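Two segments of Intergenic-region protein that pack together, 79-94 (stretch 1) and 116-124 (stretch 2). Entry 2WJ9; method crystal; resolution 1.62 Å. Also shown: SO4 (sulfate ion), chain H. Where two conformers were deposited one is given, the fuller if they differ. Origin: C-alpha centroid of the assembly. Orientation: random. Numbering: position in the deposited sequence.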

# COMPACT_ATOMS: atom_id res chain seq x y z
N GLY B 79 -3.86 -10.43 20.66
CA GLY B 79 -2.53 -10.80 21.16
C GLY B 79 -1.57 -9.62 21.11
O GLY B 79 -0.90 -9.33 22.10
N TRP B 80 -1.50 -8.94 19.97
CA TRP B 80 -0.66 -7.73 19.88
C TRP B 80 -1.12 -6.64 20.86
O TRP B 80 -0.29 -5.99 21.50
CB TRP B 80 -0.61 -7.19 18.44
CG TRP B 80 0.38 -7.92 17.58
CD1 TRP B 80 0.10 -8.80 16.58
CD2 TRP B 80 1.81 -7.85 17.67
NE1 TRP B 80 1.27 -9.28 16.03
CE2 TRP B 80 2.33 -8.71 16.68
CE3 TRP B 80 2.70 -7.13 18.47
CZ2 TRP B 80 3.71 -8.88 16.47
CZ3 TRP B 80 4.08 -7.31 18.28
CH2 TRP B 80 4.56 -8.17 17.28
N MET B 81 -2.43 -6.47 21.02
CA MET B 81 -2.96 -5.44 21.91
C MET B 81 -2.54 -5.73 23.36
O MET B 81 -2.18 -4.81 24.12
CB MET B 81 -4.49 -5.35 21.75
CG MET B 81 -5.15 -4.12 22.32
SD MET B 81 -4.58 -2.55 21.64
CE MET B 81 -3.57 -1.98 23.01
N ASP B 82 -2.56 -7.01 23.75
CA ASP B 82 -2.07 -7.41 25.07
C ASP B 82 -0.57 -7.18 25.26
O ASP B 82 -0.15 -6.88 26.37
CB ASP B 82 -2.34 -8.89 25.34
CG ASP B 82 -3.79 -9.18 25.69
OD1 ASP B 82 -4.55 -8.24 26.00
OD2 ASP B 82 -4.15 -10.37 25.67
N ARG B 83 0.22 -7.35 24.21
CA ARG B 83 1.66 -7.07 24.29
C ARG B 83 1.92 -5.58 24.45
O ARG B 83 2.80 -5.18 25.21
CB ARG B 83 2.40 -7.55 23.04
CG ARG B 83 2.69 -9.02 23.02
CD ARG B 83 3.38 -9.43 21.71
NE ARG B 83 3.12 -10.84 21.47
CZ ARG B 83 2.33 -11.34 20.52
NH1 ARG B 83 1.72 -10.55 19.64
NH2 ARG B 83 2.16 -12.65 20.45
N LEU B 84 1.17 -4.77 23.71
CA LEU B 84 1.39 -3.32 23.67
C LEU B 84 0.85 -2.59 24.90
O LEU B 84 1.44 -1.60 25.32
CB LEU B 84 0.77 -2.72 22.40
CG LEU B 84 1.39 -3.21 21.08
CD1 LEU B 84 0.64 -2.64 19.87
CD2 LEU B 84 2.89 -2.87 21.02
N CYS B 85 -0.24 -3.08 25.47
CA CYS B 85 -0.92 -2.38 26.56
C CYS B 85 -0.09 -2.40 27.85
O CYS B 85 0.32 -3.46 28.31
CB CYS B 85 -2.30 -2.99 26.83
SG CYS B 85 -3.30 -2.07 28.03
N GLU B 86 0.12 -1.22 28.43
CA GLU B 86 0.94 -1.06 29.63
C GLU B 86 0.25 -1.57 30.89
O GLU B 86 0.85 -2.29 31.69
CB GLU B 86 1.31 0.42 29.79
CG GLU B 86 2.12 0.76 31.03
CD GLU B 86 2.70 2.16 30.96
OE1 GLU B 86 3.44 2.44 30.00
OE2 GLU B 86 2.41 2.98 31.86
N ASN B 87 -1.01 -1.18 31.08
CA ASN B 87 -1.79 -1.62 32.25
C ASN B 87 -3.15 -2.19 31.81
O ASN B 87 -3.20 -3.32 31.35
CB ASN B 87 -1.94 -0.49 33.28
CG ASN B 87 -0.71 -0.32 34.15
OD1 ASN B 87 -0.12 -1.30 34.63
ND2 ASN B 87 -0.32 0.93 34.39
N TYR B 88 -4.23 -1.42 31.95
CA TYR B 88 -5.54 -1.90 31.51
C TYR B 88 -6.05 -1.09 30.33
O TYR B 88 -6.14 0.14 30.38
CB TYR B 88 -6.57 -1.86 32.65
CG TYR B 88 -7.92 -2.41 32.22
CD1 TYR B 88 -8.10 -3.77 31.99
CD2 TYR B 88 -9.01 -1.56 32.00
CE1 TYR B 88 -9.33 -4.28 31.57
CE2 TYR B 88 -10.24 -2.05 31.59
CZ TYR B 88 -10.40 -3.41 31.37
OH TYR B 88 -11.61 -3.92 30.96
N CYS B 89 -6.39 -1.80 29.25
CA CYS B 89 -6.93 -1.17 28.05
C CYS B 89 -8.42 -1.52 27.93
O CYS B 89 -9.27 -0.68 28.24
CB CYS B 89 -6.09 -1.56 26.83
SG CYS B 89 -4.40 -0.80 26.85
N GLY B 90 -8.73 -2.74 27.52
CA GLY B 90 -10.12 -3.21 27.55
C GLY B 90 -10.94 -2.73 26.37
O GLY B 90 -10.47 -2.77 25.23
N GLY B 91 -12.17 -2.29 26.63
CA GLY B 91 -13.05 -1.77 25.58
C GLY B 91 -13.93 -2.79 24.86
O GLY B 91 -13.81 -4.00 25.05
N ILE B 92 -14.83 -2.26 24.03
CA ILE B 92 -15.74 -3.04 23.19
C ILE B 92 -15.29 -2.83 21.75
O ILE B 92 -15.24 -1.70 21.28
CB ILE B 92 -17.21 -2.54 23.34
CG1 ILE B 92 -17.67 -2.60 24.81
CG2 ILE B 92 -18.16 -3.36 22.46
CD1 ILE B 92 -17.70 -3.99 25.40
N TRP B 93 -14.94 -3.92 21.06
CA TRP B 93 -14.30 -3.85 19.74
C TRP B 93 -15.29 -4.02 18.58
O TRP B 93 -16.10 -4.95 18.57
CB TRP B 93 -13.17 -4.88 19.66
CG TRP B 93 -12.02 -4.50 20.53
CD1 TRP B 93 -12.05 -4.37 21.90
CD2 TRP B 93 -10.69 -4.17 20.12
NE1 TRP B 93 -10.81 -3.98 22.35
CE2 TRP B 93 -9.96 -3.86 21.29
CE3 TRP B 93 -10.03 -4.12 18.88
CZ2 TRP B 93 -8.61 -3.49 21.26
CZ3 TRP B 93 -8.69 -3.76 18.85
CH2 TRP B 93 -7.99 -3.45 20.03
N ASN B 94 -15.20 -3.11 17.62
CA ASN B 94 -16.04 -3.12 16.42
C ASN B 94 -15.22 -3.44 15.17
O ASN B 94 -13.99 -3.34 15.17
CB ASN B 94 -16.72 -1.77 16.22
CG ASN B 94 -17.52 -1.32 17.43
OD1 ASN B 94 -17.42 -0.17 17.87
ND2 ASN B 94 -18.34 -2.21 17.96
N THR B 116 -7.98 7.66 27.35
CA THR B 116 -6.73 7.43 26.61
C THR B 116 -5.98 6.22 27.17
O THR B 116 -6.02 5.96 28.37
CB THR B 116 -5.82 8.67 26.65
OG1 THR B 116 -4.69 8.47 25.79
CG2 THR B 116 -5.32 8.93 28.05
N TRP B 117 -5.29 5.49 26.29
CA TRP B 117 -4.48 4.33 26.69
C TRP B 117 -2.98 4.60 26.51
O TRP B 117 -2.58 5.29 25.57
CB TRP B 117 -4.84 3.09 25.88
CG TRP B 117 -6.22 2.54 26.08
CD1 TRP B 117 -7.11 2.86 27.07
CD2 TRP B 117 -6.86 1.54 25.27
NE1 TRP B 117 -8.27 2.13 26.92
CE2 TRP B 117 -8.14 1.32 25.82
CE3 TRP B 117 -6.48 0.83 24.13
CZ2 TRP B 117 -9.04 0.40 25.26
CZ3 TRP B 117 -7.37 -0.08 23.58
CH2 TRP B 117 -8.64 -0.28 24.14
N VAL B 118 -2.17 4.04 27.39
CA VAL B 118 -0.72 4.07 27.24
C VAL B 118 -0.21 2.72 26.74
O VAL B 118 -0.50 1.68 27.34
CB VAL B 118 -0.02 4.39 28.57
CG1 VAL B 118 1.50 4.44 28.38
CG2 VAL B 118 -0.53 5.71 29.14
N LEU B 119 0.54 2.75 25.64
CA LEU B 119 1.11 1.55 25.03
C LEU B 119 2.63 1.59 25.11
O LEU B 119 3.23 2.66 25.15
CB LEU B 119 0.68 1.43 23.56
CG LEU B 119 -0.75 0.96 23.28
CD1 LEU B 119 -1.78 1.91 23.83
CD2 LEU B 119 -0.95 0.77 21.78
N PHE B 120 3.25 0.41 25.15
CA PHE B 120 4.71 0.27 25.13
C PHE B 120 5.12 -0.91 24.26
O PHE B 120 4.67 -2.03 24.47
CB PHE B 120 5.26 0.09 26.55
CG PHE B 120 6.74 -0.21 26.58
CD1 PHE B 120 7.67 0.78 26.29
CD2 PHE B 120 7.21 -1.48 26.88
CE1 PHE B 120 9.04 0.52 26.32
CE2 PHE B 120 8.57 -1.76 26.91
CZ PHE B 120 9.49 -0.76 26.62
N ASN B 121 5.99 -0.64 23.29
CA ASN B 121 6.54 -1.67 22.41
C ASN B 121 7.99 -1.98 22.80
O ASN B 121 8.88 -1.15 22.61
CB ASN B 121 6.46 -1.21 20.96
CG ASN B 121 6.85 -2.31 19.96
OD1 ASN B 121 7.31 -3.38 20.34
ND2 ASN B 121 6.66 -2.03 18.68
N ALA B 122 8.22 -3.18 23.32
CA ALA B 122 9.56 -3.62 23.70
C ALA B 122 10.54 -3.80 22.52
O ALA B 122 11.75 -3.71 22.71
CB ALA B 122 9.49 -4.92 24.52
N MET B 123 10.02 -4.05 21.32
CA MET B 123 10.89 -4.22 20.15
C MET B 123 11.61 -2.93 19.77
O MET B 123 12.76 -2.97 19.31
CB MET B 123 10.11 -4.78 18.95
CG MET B 123 9.71 -6.24 19.12
SD MET B 123 8.77 -6.92 17.73
CE MET B 123 9.98 -6.90 16.42
N ASN B 124 10.95 -1.78 19.97
CA ASN B 124 11.60 -0.47 19.71
C ASN B 124 11.83 0.44 20.93
O ASN B 124 12.46 1.49 20.81
CB ASN B 124 10.87 0.30 18.59
CG ASN B 124 9.43 0.66 18.94
OD1 ASN B 124 9.07 0.80 20.10
ND2 ASN B 124 8.61 0.85 17.91
S SO4 H . 1.89 -14.04 16.82
O1 SO4 H . 2.79 -12.88 16.74
O2 SO4 H . 1.63 -14.36 18.22
O3 SO4 H . 0.66 -13.63 16.11
O4 SO4 H . 2.54 -15.20 16.19
O HOH W 1 5.67 -4.77 24.10
O HOH W 2 3.74 -3.26 27.09

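The contact is built where a helix stops. Residues 79-84 are helical, their axis nearly perpendicular (94°) to strand 117-121, and Cys85 is the first residue to leave helical angles. That turn frees the carbonyl of Leu84 to face the strand: Phe120 N donates to Leu84 O at 2.7 Å, and Glu86 N donates to Val118 O at 3.2 Å. The two bonds flank Leu119 and pair it with Cys85 in a single beta bridge, close enough that Leu119 CA lies 3.2 Å from Leu84 O in a CA-H...O contact.

At the bridge, the CA-to-CB bond of Cys85 points away from the strand. Its chi1 is t, and Cys85 SG reaches Cys89 SG in a disulfide of 2.0 Å that closes the 85-89 loop. The backbone of Cys89 carries CB over the face of Trp117, 3.5 Å from the centroid of the six-membered ring and only 8° off the normal; chi1 m then turns SG to Cys85 SG and leaves it obliquely 4.2 Å from the centroid of the five-membered ring of Trp117. The disulfide thus serves as both a loop staple and a packing surface.

Trp117 covers the most area on its side of the contact. Chi1 m and chi2 -13° lay the indole under the loop, where Cys89 O comes within 3.2 Å of Trp117 CZ2 and Gly90 O within 3.3 Å of Trp117 CH2. Gly90 O also accepts a hydrogen bond from Trp93 NE1 at 3.1 Å, which ties the loop to a second indole; Trp93 CZ2 then meets the edge of Trp117 at CZ3, 4.3 Å away. Both glycines have positive phi. A CB on Gly90 would strike Tyr88 OH, and one on Gly91 would jam against the preceding carbonyl and come 3.5 Å from Trp117 CZ2.

Methionine suits the gap between helix and strand because it can bend. Met81 starts sideways, but chi1 t and chi2 p position SD, and chi3 at -105°, off the staggered wells, brings CE to 4.0 Å from Leu119 CD2 and 4.2 Å from Trp117 CE3. The backbone sets Leu84 CB 3.9 Å from Leu119 CD2, and the m,t rotamer common in helices brings Leu84 CD2 to 3.9 Å from Asn121 CB; Leu84 is buried, as is Leu119 (m,p).

The margin also holds polar groups. Glu86, extended through t,t, brings carboxylate OE1 to 3.2 Å from Val118 CG1, a contact and not a hydrogen bond. Water 1 donates to Arg83 O (3.1 Å) and Phe120 O (2.9 Å) and accepts from Ala122 N (3.1 Å), bridging carbonyls that cannot bond each other.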